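Local coordinates for cytochrome P450 (CYP102L1) (Mycobacterium phage Adler, PDB 6N6Q), which is a phage-encoded, haem-containing cytochrome P450 that probably acts as a monooxygenase, activating oxygen at its haem iron, at residues A[112-117]-A[247-251]; A[117-122]-A[420-424]. All blocks are in the same frame, centred on the assembly; numbering follows the deposited sequence.

Contact 1: A[112-117]-A[247-251]; sequences ILTPAF and MLDIM. With HEM (protoporphyrin IX containing Fe), chain E.
The backbones run in opposite senses: CA atoms pair I112 with M251 at 7.1 Å, L113 with I250 at 7.1 Å and A116 with M247 at 5.9 Å. Segment 112-117 continues from helix 104-113 into a turn tied by A116 N to L113 O (3.0 Å) and F117 N to T114 O (3.1 Å); 247-251 is helical, with M251 N bonded to M247 O (3.2 Å). No hydrogen bond crosses between them, and 363 Å² is buried by apolar packing. I250 has its CA-to-CB bond directed toward 112-117: its CG2 meets I112 O at 3.4 Å and I112 CG2 at 4.1 Å, while its CD1 reaches A116 CB at 3.7 Å. L113 CD2 packs on M251 CG at 3.7 Å. In P450 nomenclature these are the C-terminal part of helix C with the residues after it, and the short helix H preceding long helix I (265-296), whose F275 packs against L113 and M247. Sulfur and aromatic groups meet at the haem end. M247, nearly extended (mtt), places SD 4.6 Å from the F117 ring centroid, an oblique Met-aromatic contact, and its CE 3.8 Å from F117 CE1. F117, in the m rotamer, carries the packing on to the porphyrin: its CE1 lies 3.5 Å from the haem vinyl carbon CBC, and its ring meets F275 edge-to-face.

Contact 2: A[117-122]-A[420-424]; sequences FTKEAM and IGRQF. With HEM (protoporphyrin IX containing Fe), chain E.
A water joins both backbones: it hydrogen-bonds to F117 O (2.7 Å) and I420 O (2.8 Å) and accepts from F424 N (3.1 Å), bridging the 5.5 Å between I420 O, in the loop before helix 422-439, and F424 N inside it. The segments run in the same sense, with CA pairs F117-G421 at 6.1 Å and K119-Q423 and M122-F424 at 6.5 Å each. T118 N-caps helix 119-145 through a weak bond from A121 N to its OG1 (3.3 Å); G421 holds the N-cap position of the other helix. By sequence, I420 and G421 close the P450 haem-binding signature just after its conserved cysteine; in P450 nomenclature, the start of helix L meets the start of helix D. A CB on G421 would clash with haem C3C; G421 O stands 3.9 Å from haem C2C. F117 inserts its ring (m rotamer) beside this loop: I420 CG2 sits over one face in a CH-pi contact, 4.2 Å from the centroid, F424 CB lies at the edge, 4.4 Å from F117 CD1, and I420 CD1 is 3.7 Å from F117 CD2. M122, folded as mmm, brings CE to 3.5 Å from F424 CD2 and SD obliquely to 4.7 Å from that ring's centroid. K119, itself exposed, rests its CD 3.6 Å from Q423 CG. F424 CD1 also touches the haem methyl CMC at 3.7 Å.

Contacts 1 and 2 lie with centres about 10 Å apart, on the same side of the chain's centre, and share F117. Chain order is 112-117, 117-122, 247-251, 420-424, so the two contacts interlace: helices 104-113 and 119-145 follow one another, and the turn between them faces helix 247-253 in contact 1 and the start of helix 422-439 in contact 2. They also touch directly, with P115 O 3.3 Å from A121 CB and M247 CE 3.9 Å from F424 CE2. Both touch the same haem, contact 1 through F117 and contact 2 through F117, I420, G421 and F424; M247 packs on F117 rather than on the haem.

Contact 1: A[112-117]-A[247-251]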
loop_
_atom_site.group_PDB
_atom_site.type_symbol
_atom_site.label_atom_id
_atom_site.label_comp_id
_atom_site.label_asym_id
_atom_site.label_seq_id
_atom_site.Cartn_x
_atom_site.Cartn_y
_atom_site.Cartn_z
ATOM N N ILE A 112 14.187 -7.737 13.146
ATOM C CA ILE A 112 13.313 -8.488 14.037
ATOM C C ILE A 112 12.049 -8.949 13.323
ATOM O O ILE A 112 11.587 -10.071 13.535
ATOM C CB ILE A 112 12.973 -7.640 15.282
ATOM C CG1 ILE A 112 14.181 -7.541 16.213
ATOM C CG2 ILE A 112 11.773 -8.213 16.026
ATOM C CD1 ILE A 112 14.002 -6.540 17.335
ATOM N N LEU A 113 11.490 -8.103 12.461
ATOM C CA LEU A 113 10.216 -8.384 11.816
ATOM C C LEU A 113 10.354 -9.038 10.448
ATOM O O LEU A 113 9.341 -9.469 9.889
ATOM C CB LEU A 113 9.402 -7.093 11.689
ATOM C CG LEU A 113 8.780 -6.610 12.999
ATOM C CD1 LEU A 113 8.479 -5.121 12.950
ATOM C CD2 LEU A 113 7.516 -7.405 13.295
ATOM N N THR A 114 11.565 -9.125 9.897
ATOM C CA THR A 114 11.738 -9.814 8.619
ATOM C C THR A 114 11.260 -11.264 8.641
ATOM O O THR A 114 10.585 -11.668 7.678
ATOM C CB THR A 114 13.203 -9.735 8.161
ATOM O OG1 THR A 114 14.066 -9.641 9.301
ATOM C CG2 THR A 114 13.421 -8.536 7.251
ATOM N N PRO A 115 11.548 -12.085 9.659
ATOM C CA PRO A 115 11.016 -13.458 9.647
ATOM C C PRO A 115 9.502 -13.521 9.720
ATOM O O PRO A 115 8.925 -14.563 9.383
ATOM C CB PRO A 115 11.659 -14.104 10.883
ATOM C CG PRO A 115 12.845 -13.255 11.190
ATOM C CD PRO A 115 12.435 -11.868 10.819
ATOM N N ALA A 116 8.840 -12.448 10.146
ATOM C CA ALA A 116 7.388 -12.413 10.242
ATOM C C ALA A 116 6.713 -12.050 8.927
ATOM O O ALA A 116 5.481 -11.983 8.878
ATOM C CB ALA A 116 6.955 -11.424 11.330
ATOM N N PHE A 117 7.487 -11.814 7.866
ATOM C CA PHE A 117 6.938 -11.391 6.585
ATOM C C PHE A 117 7.422 -12.247 5.422
ATOM O O PHE A 117 7.206 -11.872 4.264
ATOM C CB PHE A 117 7.275 -9.920 6.318
ATOM C CG PHE A 117 6.428 -8.955 7.092
ATOM C CD1 PHE A 117 5.230 -8.495 6.570
ATOM C CD2 PHE A 117 6.827 -8.507 8.340
ATOM C CE1 PHE A 117 4.447 -7.607 7.278
ATOM C CE2 PHE A 117 6.048 -7.619 9.054
ATOM C CZ PHE A 117 4.856 -7.168 8.522
ATOM N N MET A 247 2.940 -11.464 14.384
ATOM C CA MET A 247 3.770 -10.263 14.340
ATOM C C MET A 247 3.934 -9.648 15.723
ATOM O O MET A 247 5.034 -9.221 16.092
ATOM C CB MET A 247 3.168 -9.245 13.372
ATOM C CG MET A 247 2.984 -9.768 11.961
ATOM S SD MET A 247 2.241 -8.543 10.871
ATOM C CE MET A 247 1.991 -9.522 9.392
ATOM N N LEU A 248 2.851 -9.590 16.500
ATOM C CA LEU A 248 2.938 -9.028 17.843
ATOM C C LEU A 248 3.779 -9.911 18.758
ATOM O O LEU A 248 4.536 -9.405 19.594
ATOM C CB LEU A 248 1.534 -8.830 18.415
ATOM C CG LEU A 248 1.416 -8.316 19.852
ATOM C CD1 LEU A 248 2.242 -7.054 20.043
ATOM C CD2 LEU A 248 -0.040 -8.058 20.194
ATOM N N ASP A 249 3.664 -11.235 18.609
ATOM C CA ASP A 249 4.446 -12.144 19.439
ATOM C C ASP A 249 5.940 -11.962 19.206
ATOM O O ASP A 249 6.723 -11.911 20.160
ATOM C CB ASP A 249 4.039 -13.590 19.167
ATOM C CG ASP A 249 2.698 -13.948 19.774
ATOM O OD1 ASP A 249 2.397 -13.464 20.887
ATOM O OD2 ASP A 249 1.944 -14.717 19.142
ATOM N N ILE A 250 6.354 -11.858 17.942
ATOM C CA ILE A 250 7.775 -11.713 17.641
ATOM C C ILE A 250 8.306 -10.385 18.169
ATOM O O ILE A 250 9.448 -10.303 18.636
ATOM C CB ILE A 250 8.019 -11.871 16.130
ATOM C CG1 ILE A 250 7.625 -13.278 15.678
ATOM C CG2 ILE A 250 9.477 -11.603 15.786
ATOM C CD1 ILE A 250 7.896 -13.553 14.210
ATOM N N MET A 251 7.489 -9.328 18.118
ATOM C CA MET A 251 7.928 -8.044 18.656
ATOM C C MET A 251 8.088 -8.094 20.170
ATOM O O MET A 251 8.893 -7.343 20.733
ATOM C CB MET A 251 6.951 -6.936 18.256
ATOM C CG MET A 251 7.105 -6.479 16.811
ATOM S SD MET A 251 6.093 -5.046 16.387
ATOM C CE MET A 251 4.448 -5.691 16.671
HETATM C CHA HEM E . 7.425 0.133 2.303
HETATM C CHB HEM E . 4.271 -0.158 -1.383
HETATM C CHC HEM E . 1.567 -3.284 1.183
HETATM C CHD HEM E . 4.320 -2.388 5.086
HETATM C C1A HEM E . 6.836 0.316 1.067
HETATM C C2A HEM E . 7.353 1.101 -0.040
HETATM C C3A HEM E . 6.485 1.019 -1.049
HETATM C C4A HEM E . 5.379 0.179 -0.632
HETATM C CMA HEM E . 6.638 1.707 -2.421
HETATM C CAA HEM E . 8.671 1.904 -0.060
HETATM C CBA HEM E . 8.403 3.289 0.522
HETATM C CGA HEM E . 9.610 4.177 0.362
HETATM O O1A HEM E . 10.593 3.758 -0.305
HETATM O O2A HEM E . 9.589 5.312 0.903
HETATM C C1B HEM E . 3.296 -1.074 -1.033
HETATM C C2B HEM E . 2.262 -1.590 -1.908
HETATM C C3B HEM E . 1.509 -2.458 -1.202
HETATM C C4B HEM E . 2.050 -2.511 0.145
HETATM C CMB HEM E . 2.118 -1.166 -3.389
HETATM C CAB HEM E . 0.277 -3.293 -1.638
HETATM C CBB HEM E . -0.286 -3.262 -2.852
HETATM C C1C HEM E . 2.080 -3.349 2.462
HETATM C C2C HEM E . 1.629 -4.213 3.534
HETATM C C3C HEM E . 2.375 -3.977 4.615
HETATM C C4C HEM E . 3.345 -2.943 4.274
HETATM C CMC HEM E . 0.475 -5.237 3.459
HETATM C CAC HEM E . 2.176 -4.719 5.959
HETATM C CBC HEM E . 2.946 -4.504 7.030
HETATM C C1D HEM E . 5.407 -1.637 4.680
HETATM C C2D HEM E . 6.496 -1.171 5.520
HETATM C C3D HEM E . 7.349 -0.480 4.755
HETATM C C4D HEM E . 6.840 -0.477 3.397
HETATM C CMD HEM E . 6.641 -1.428 7.037
HETATM C CAD HEM E . 8.654 0.198 5.231
HETATM C CBD HEM E . 9.794 -0.816 5.246
HETATM C CGD HEM E . 11.088 -0.136 5.618
HETATM O O1D HEM E . 11.964 -0.805 6.228
HETATM O O2D HEM E . 11.247 1.075 5.313
HETATM N NA HEM E . 5.629 -0.227 0.664
HETATM N NB HEM E . 3.135 -1.658 0.207
HETATM N NC HEM E . 3.126 -2.592 2.954
HETATM N ND HEM E . 5.654 -1.192 3.393
HETATM FE FE HEM E . 4.300 -1.310 1.844
#

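Contact 2: A[117-122]-A[420-424]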
loop_
_atom_site.group_PDB
_atom_site.type_symbol
_atom_site.label_atom_id
_atom_site.label_comp_id
_atom_site.label_asym_id
_atom_site.label_seq_id
_atom_site.Cartn_x
_atom_site.Cartn_y
_atom_site.Cartn_z
ATOM N N PHE A 117 7.487 -11.814 7.866
ATOM C CA PHE A 117 6.938 -11.391 6.585
ATOM C C PHE A 117 7.422 -12.247 5.422
ATOM O O PHE A 117 7.206 -11.872 4.264
ATOM C CB PHE A 117 7.275 -9.920 6.318
ATOM C CG PHE A 117 6.428 -8.955 7.092
ATOM C CD1 PHE A 117 5.230 -8.495 6.570
ATOM C CD2 PHE A 117 6.827 -8.507 8.340
ATOM C CE1 PHE A 117 4.447 -7.607 7.278
ATOM C CE2 PHE A 117 6.048 -7.619 9.054
ATOM C CZ PHE A 117 4.856 -7.168 8.522
ATOM N N THR A 118 8.068 -13.376 5.692
ATOM C CA THR A 118 8.544 -14.245 4.632
ATOM C C THR A 118 7.406 -15.113 4.097
ATOM O O THR A 118 6.282 -15.101 4.606
ATOM C CB THR A 118 9.686 -15.127 5.131
ATOM O OG1 THR A 118 9.207 -15.986 6.175
ATOM C CG2 THR A 118 10.821 -14.270 5.666
ATOM N N LYS A 119 7.716 -15.875 3.047
ATOM C CA LYS A 119 6.739 -16.806 2.487
ATOM C C LYS A 119 6.344 -17.858 3.512
ATOM O O LYS A 119 5.171 -18.242 3.601
ATOM C CB LYS A 119 7.301 -17.472 1.227
ATOM C CG LYS A 119 7.313 -16.605 -0.032
ATOM C CD LYS A 119 8.337 -15.479 0.046
ATOM C CE LYS A 119 9.704 -15.991 0.479
ATOM N NZ LYS A 119 10.519 -14.910 1.105
ATOM N N GLU A 120 7.315 -18.335 4.294
ATOM C CA GLU A 120 7.021 -19.274 5.372
ATOM C C GLU A 120 6.044 -18.668 6.372
ATOM O O GLU A 120 5.089 -19.325 6.804
ATOM C CB GLU A 120 8.319 -19.677 6.072
ATOM C CG GLU A 120 8.125 -20.297 7.446
ATOM C CD GLU A 120 9.363 -20.172 8.316
ATOM O OE1 GLU A 120 10.304 -19.452 7.916
ATOM O OE2 GLU A 120 9.394 -20.790 9.401
ATOM N N ALA A 121 6.270 -17.409 6.753
ATOM C CA ALA A 121 5.389 -16.760 7.714
ATOM C C ALA A 121 3.996 -16.536 7.141
ATOM O O ALA A 121 3.022 -16.460 7.900
ATOM C CB ALA A 121 5.994 -15.433 8.173
ATOM N N MET A 122 3.878 -16.433 5.815
ATOM C CA MET A 122 2.569 -16.216 5.207
ATOM C C MET A 122 1.652 -17.416 5.415
ATOM O O MET A 122 0.445 -17.249 5.624
ATOM C CB MET A 122 2.721 -15.907 3.718
ATOM C CG MET A 122 3.302 -14.531 3.433
ATOM S SD MET A 122 2.476 -13.235 4.378
ATOM C CE MET A 122 0.773 -13.453 3.852
ATOM N N ILE A 420 8.489 -4.314 3.172
ATOM C CA ILE A 420 8.603 -5.550 3.935
ATOM C C ILE A 420 7.360 -6.421 3.789
ATOM O O ILE A 420 7.423 -7.633 4.031
ATOM C CB ILE A 420 8.879 -5.245 5.420
ATOM C CG1 ILE A 420 9.413 -6.489 6.137
ATOM C CG2 ILE A 420 7.621 -4.747 6.106
ATOM C CD1 ILE A 420 9.645 -6.293 7.621
ATOM N N GLY A 421 6.229 -5.842 3.384
ATOM C CA GLY A 421 4.993 -6.594 3.291
ATOM C C GLY A 421 4.579 -6.941 1.875
ATOM O O GLY A 421 3.387 -7.094 1.595
ATOM N N ARG A 422 5.555 -7.070 0.973
ATOM C CA ARG A 422 5.241 -7.386 -0.417
ATOM C C ARG A 422 4.606 -8.765 -0.538
ATOM O O ARG A 422 3.566 -8.930 -1.186
ATOM C CB ARG A 422 6.502 -7.298 -1.275
ATOM C CG ARG A 422 6.292 -7.718 -2.720
ATOM C CD ARG A 422 7.568 -7.567 -3.532
ATOM N NE ARG A 422 7.358 -7.887 -4.941
ATOM C CZ ARG A 422 8.255 -7.662 -5.896
ATOM N NH1 ARG A 422 9.424 -7.113 -5.596
ATOM N NH2 ARG A 422 7.980 -7.984 -7.154
ATOM N N GLN A 423 5.223 -9.773 0.080
ATOM C CA GLN A 423 4.664 -11.119 0.029
ATOM C C GLN A 423 3.332 -11.197 0.764
ATOM O O GLN A 423 2.466 -11.996 0.392
ATOM C CB GLN A 423 5.657 -12.126 0.608
ATOM C CG GLN A 423 6.999 -12.161 -0.115
ATOM C CD GLN A 423 7.986 -11.139 0.423
ATOM O OE1 GLN A 423 8.202 -11.043 1.631
ATOM N NE2 GLN A 423 8.589 -10.366 -0.476
ATOM N N PHE A 424 3.149 -10.376 1.800
ATOM C CA PHE A 424 1.861 -10.321 2.482
ATOM C C PHE A 424 0.801 -9.696 1.586
ATOM O O PHE A 424 -0.322 -10.206 1.487
ATOM C CB PHE A 424 1.993 -9.537 3.791
ATOM C CG PHE A 424 0.770 -9.598 4.668
ATOM C CD1 PHE A 424 -0.298 -8.741 4.458
ATOM C CD2 PHE A 424 0.697 -10.505 5.711
ATOM C CE1 PHE A 424 -1.419 -8.793 5.265
ATOM C CE2 PHE A 424 -0.422 -10.564 6.522
ATOM C CZ PHE A 424 -1.481 -9.707 6.299
HETATM C CHA HEM E . 7.425 0.133 2.303
HETATM C CHB HEM E . 4.271 -0.158 -1.383
HETATM C CHC HEM E . 1.567 -3.284 1.183
HETATM C CHD HEM E . 4.320 -2.388 5.086
HETATM C C1A HEM E . 6.836 0.316 1.067
HETATM C C2A HEM E . 7.353 1.101 -0.040
HETATM C C3A HEM E . 6.485 1.019 -1.049
HETATM C C4A HEM E . 5.379 0.179 -0.632
HETATM C CMA HEM E . 6.638 1.707 -2.421
HETATM C CAA HEM E . 8.671 1.904 -0.060
HETATM C CBA HEM E . 8.403 3.289 0.522
HETATM C CGA HEM E . 9.610 4.177 0.362
HETATM O O1A HEM E . 10.593 3.758 -0.305
HETATM O O2A HEM E . 9.589 5.312 0.903
HETATM C C1B HEM E . 3.296 -1.074 -1.033
HETATM C C2B HEM E . 2.262 -1.590 -1.908
HETATM C C3B HEM E . 1.509 -2.458 -1.202
HETATM C C4B HEM E . 2.050 -2.511 0.145
HETATM C CMB HEM E . 2.118 -1.166 -3.389
HETATM C CAB HEM E . 0.277 -3.293 -1.638
HETATM C CBB HEM E . -0.286 -3.262 -2.852
HETATM C C1C HEM E . 2.080 -3.349 2.462
HETATM C C2C HEM E . 1.629 -4.213 3.534
HETATM C C3C HEM E . 2.375 -3.977 4.615
HETATM C C4C HEM E . 3.345 -2.943 4.274
HETATM C CMC HEM E . 0.475 -5.237 3.459
HETATM C CAC HEM E . 2.176 -4.719 5.959
HETATM C CBC HEM E . 2.946 -4.504 7.030
HETATM C C1D HEM E . 5.407 -1.637 4.680
HETATM C C2D HEM E . 6.496 -1.171 5.520
HETATM C C3D HEM E . 7.349 -0.480 4.755
HETATM C C4D HEM E . 6.840 -0.477 3.397
HETATM C CMD HEM E . 6.641 -1.428 7.037
HETATM C CAD HEM E . 8.654 0.198 5.231
HETATM C CBD HEM E . 9.794 -0.816 5.246
HETATM C CGD HEM E . 11.088 -0.136 5.618
HETATM O O1D HEM E . 11.964 -0.805 6.228
HETATM O O2D HEM E . 11.247 1.075 5.313
HETATM N NA HEM E . 5.629 -0.227 0.664
HETATM N NB HEM E . 3.135 -1.658 0.207
HETATM N NC HEM E . 3.126 -2.592 2.954
HETATM N ND HEM E . 5.654 -1.192 3.393
HETATM FE FE HEM E . 4.300 -1.310 1.844
HETATM O O HOH W 1 5.830 -9.766 3.211
#